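Local coordinates for dipicolinate synthase, B chain (Bacillus cereus, PDB 3MCU) that probably works with the partner subunit DpaA to convert dihydrodipicolinate to dipicolinate, the spore metabolite, with NADP as coenzyme, at the interface of chains A and B. Residues are numbered along the deposited sequence; one frame, centred on the assembly and turned at random. Chains: chain A/B, Dipicolinate synthase, B chain.

The interface of chains A and B. Residues chain A 134, 157, 160-161, 164, 167, 193, 195; chain B 188-191.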
loop_
_atom_site.group_PDB
_atom_site.type_symbol
_atom_site.label_atom_id
_atom_site.label_comp_id
_atom_site.label_asym_id
_atom_site.label_seq_id
_atom_site.Cartn_x
_atom_site.Cartn_y
_atom_site.Cartn_z
ATOM N N LEU A 134 16.312 -3.125 -2.124
ATOM C CA LEU A 134 15.692 -3.569 -3.371
ATOM C C LEU A 134 14.893 -4.855 -3.146
ATOM O O LEU A 134 14.504 -5.539 -4.093
ATOM C CB LEU A 134 16.758 -3.771 -4.455
ATOM C CG LEU A 134 17.538 -2.499 -4.809
ATOM C CD1 LEU A 134 18.824 -2.843 -5.539
ATOM C CD2 LEU A 134 16.676 -1.560 -5.643
ATOM N N GLN A 157 23.660 0.658 -5.108
ATOM C CA GLN A 157 24.111 -0.655 -4.654
ATOM C C GLN A 157 25.552 -0.571 -4.181
ATOM O O GLN A 157 26.396 -0.014 -4.864
ATOM C CB GLN A 157 23.965 -1.697 -5.777
ATOM C CG GLN A 157 22.529 -1.878 -6.252
ATOM C CD GLN A 157 22.363 -2.963 -7.303
ATOM O OE1 GLN A 157 22.347 -2.683 -8.498
ATOM N NE2 GLN A 157 22.213 -4.206 -6.856
ATOM N N PRO A 160 26.822 -5.287 -5.587
ATOM C CA PRO A 160 25.838 -5.937 -6.467
ATOM C C PRO A 160 25.844 -7.471 -6.440
ATOM O O PRO A 160 24.784 -8.064 -6.614
ATOM C CB PRO A 160 26.226 -5.437 -7.859
ATOM C CG PRO A 160 26.937 -4.131 -7.601
ATOM C CD PRO A 160 27.657 -4.312 -6.304
ATOM N N GLU A 161 26.988 -8.107 -6.224
ATOM C CA GLU A 161 27.023 -9.567 -6.293
ATOM C C GLU A 161 26.961 -10.219 -4.908
ATOM O O GLU A 161 26.305 -11.251 -4.725
ATOM C CB GLU A 161 28.246 -10.044 -7.092
ATOM C CG GLU A 161 28.451 -9.318 -8.443
ATOM C CD GLU A 161 27.569 -9.836 -9.604
ATOM O OE1 GLU A 161 26.550 -10.537 -9.380
ATOM O OE2 GLU A 161 27.906 -9.518 -10.768
ATOM N N PRO A 164 22.981 -8.285 -3.235
ATOM C CA PRO A 164 22.230 -7.808 -4.408
ATOM C C PRO A 164 21.084 -6.833 -4.086
ATOM O O PRO A 164 20.749 -6.015 -4.939
ATOM C CB PRO A 164 21.678 -9.102 -5.018
ATOM C CG PRO A 164 22.589 -10.195 -4.502
ATOM C CD PRO A 164 22.934 -9.750 -3.102
HETATM N N MSE A 167 21.471 -1.291 -0.581
HETATM C CA MSE A 167 21.820 0.070 -1.018
HETATM C C MSE A 167 22.273 0.950 0.134
HETATM O O MSE A 167 21.809 0.810 1.261
HETATM C CB MSE A 167 20.707 0.732 -1.839
HETATM C CG MSE A 167 20.499 0.037 -3.195
HETATM SE SE MSE A 167 19.402 1.049 -4.451
HETATM C CE MSE A 167 17.712 1.053 -3.451
ATOM N N GLU A 193 26.059 4.924 -8.692
ATOM C CA GLU A 193 26.748 3.652 -8.547
ATOM C C GLU A 193 27.674 3.684 -7.340
ATOM O O GLU A 193 28.893 3.823 -7.460
ATOM C CB GLU A 193 27.503 3.282 -9.826
ATOM C CG GLU A 193 26.589 3.027 -11.018
ATOM C CD GLU A 193 27.350 2.699 -12.296
ATOM O OE1 GLU A 193 28.604 2.744 -12.282
ATOM O OE2 GLU A 193 26.688 2.406 -13.316
ATOM N N PHE A 195 28.900 1.464 -5.619
ATOM C CA PHE A 195 29.936 0.435 -5.576
ATOM C C PHE A 195 31.226 0.882 -6.270
ATOM O O PHE A 195 32.260 0.247 -6.139
ATOM C CB PHE A 195 29.427 -0.906 -6.162
ATOM C CG PHE A 195 28.884 -0.797 -7.564
ATOM C CD1 PHE A 195 29.698 -1.035 -8.660
ATOM C CD2 PHE A 195 27.557 -0.452 -7.786
ATOM C CE1 PHE A 195 29.198 -0.928 -9.958
ATOM C CE2 PHE A 195 27.051 -0.342 -9.076
ATOM C CZ PHE A 195 27.867 -0.578 -10.164
ATOM N N GLN B 188 23.065 -8.204 -12.458
ATOM C CA GLN B 188 23.670 -7.191 -11.602
ATOM C C GLN B 188 24.868 -6.525 -12.283
ATOM O O GLN B 188 25.573 -7.161 -13.071
ATOM C CB GLN B 188 24.120 -7.820 -10.283
ATOM C CG GLN B 188 23.007 -8.453 -9.457
ATOM C CD GLN B 188 22.016 -7.437 -8.892
ATOM O OE1 GLN B 188 20.947 -7.803 -8.412
ATOM N NE2 GLN B 188 22.364 -6.162 -8.960
ATOM N N PRO B 189 25.109 -5.240 -11.981
ATOM C CA PRO B 189 24.269 -4.414 -11.095
ATOM C C PRO B 189 22.970 -4.000 -11.774
ATOM O O PRO B 189 22.974 -3.671 -12.953
ATOM C CB PRO B 189 25.132 -3.172 -10.845
ATOM C CG PRO B 189 26.046 -3.090 -12.027
ATOM C CD PRO B 189 26.315 -4.523 -12.439
ATOM N N VAL B 190 21.869 -4.012 -11.038
ATOM C CA VAL B 190 20.602 -3.603 -11.629
ATOM C C VAL B 190 20.360 -2.092 -11.498
ATOM O O VAL B 190 19.564 -1.518 -12.249
ATOM C CB VAL B 190 19.419 -4.428 -11.067
ATOM C CG1 VAL B 190 19.201 -4.127 -9.602
ATOM C CG2 VAL B 190 18.163 -4.148 -11.860
ATOM N N VAL B 191 21.042 -1.442 -10.557
ATOM C CA VAL B 191 20.943 0.013 -10.449
ATOM C C VAL B 191 22.231 0.656 -10.922
ATOM O O VAL B 191 23.290 0.447 -10.327
ATOM C CB VAL B 191 20.637 0.505 -9.010
ATOM C CG1 VAL B 191 20.426 1.986 -9.027
ATOM C CG2 VAL B 191 19.391 -0.175 -8.442
HETATM O O HOH W 1 23.980 1.464 -7.894
HETATM O O HOH W 2 19.089 -6.547 -6.920
#
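A:Gln157 sets its CG anti to the carbonyl carbon (chi1 -61°) and stays extended beyond it (chi2 -177°), which carries its terminal amide across to the B:Gln188–B:Val191 segment, OE1 toward the backbone N of B:Val191. B:Gln188 starts in the same way but bends at chi2 (-68°), which brings its amide to that of A:Gln157, the two side chains crossing at about a right angle.

The side-chain carbonyl OE1 of A:Gln157 accepts a nearly straight hydrogen bond from the backbone N of B:Val191 at 2.7 Å, the donor lying above the carbonyl plane. The N of B:Val190 is also near OE1, but its N-H points away and adds no bond. As modelled, NE2 of A:Gln157 faces NE2 of B:Gln188 at 2.9 Å; two donors cannot bond, and the B:Gln188 amide may be modelled the wrong way round, since water 2 would tolerate the turn, whereas A:Gln157 is fixed by B:Val191 N. Water 2 joins OE1 of B:Gln188 (2.7 Å) to the backbone O of A:Pro164, and water 1 links the backbone N of A:Gln157 to O of B:Val191.

B:Pro189, which follows a cis peptide bond, lies alongside A:Pro160 and meets the rim of A:Phe195, its CG 3.6 Å from CZ. A:Pro160 CG sits over one face of that ring, toward the rim, 3.7 Å above the plane, supporting it from within chain A. At the other end, CG2 of B:Val191 touches A:Leu134 CD1 at 4.0 Å.

The patch is part of a two-fold interface and recurs with the chains exchanged; the coordinates alone do not show whether the hexameric deposited assembly is biological. A chain B loop lies against the end of strand 155-157, the following loop and 3-10 helix 194-197 of chain A.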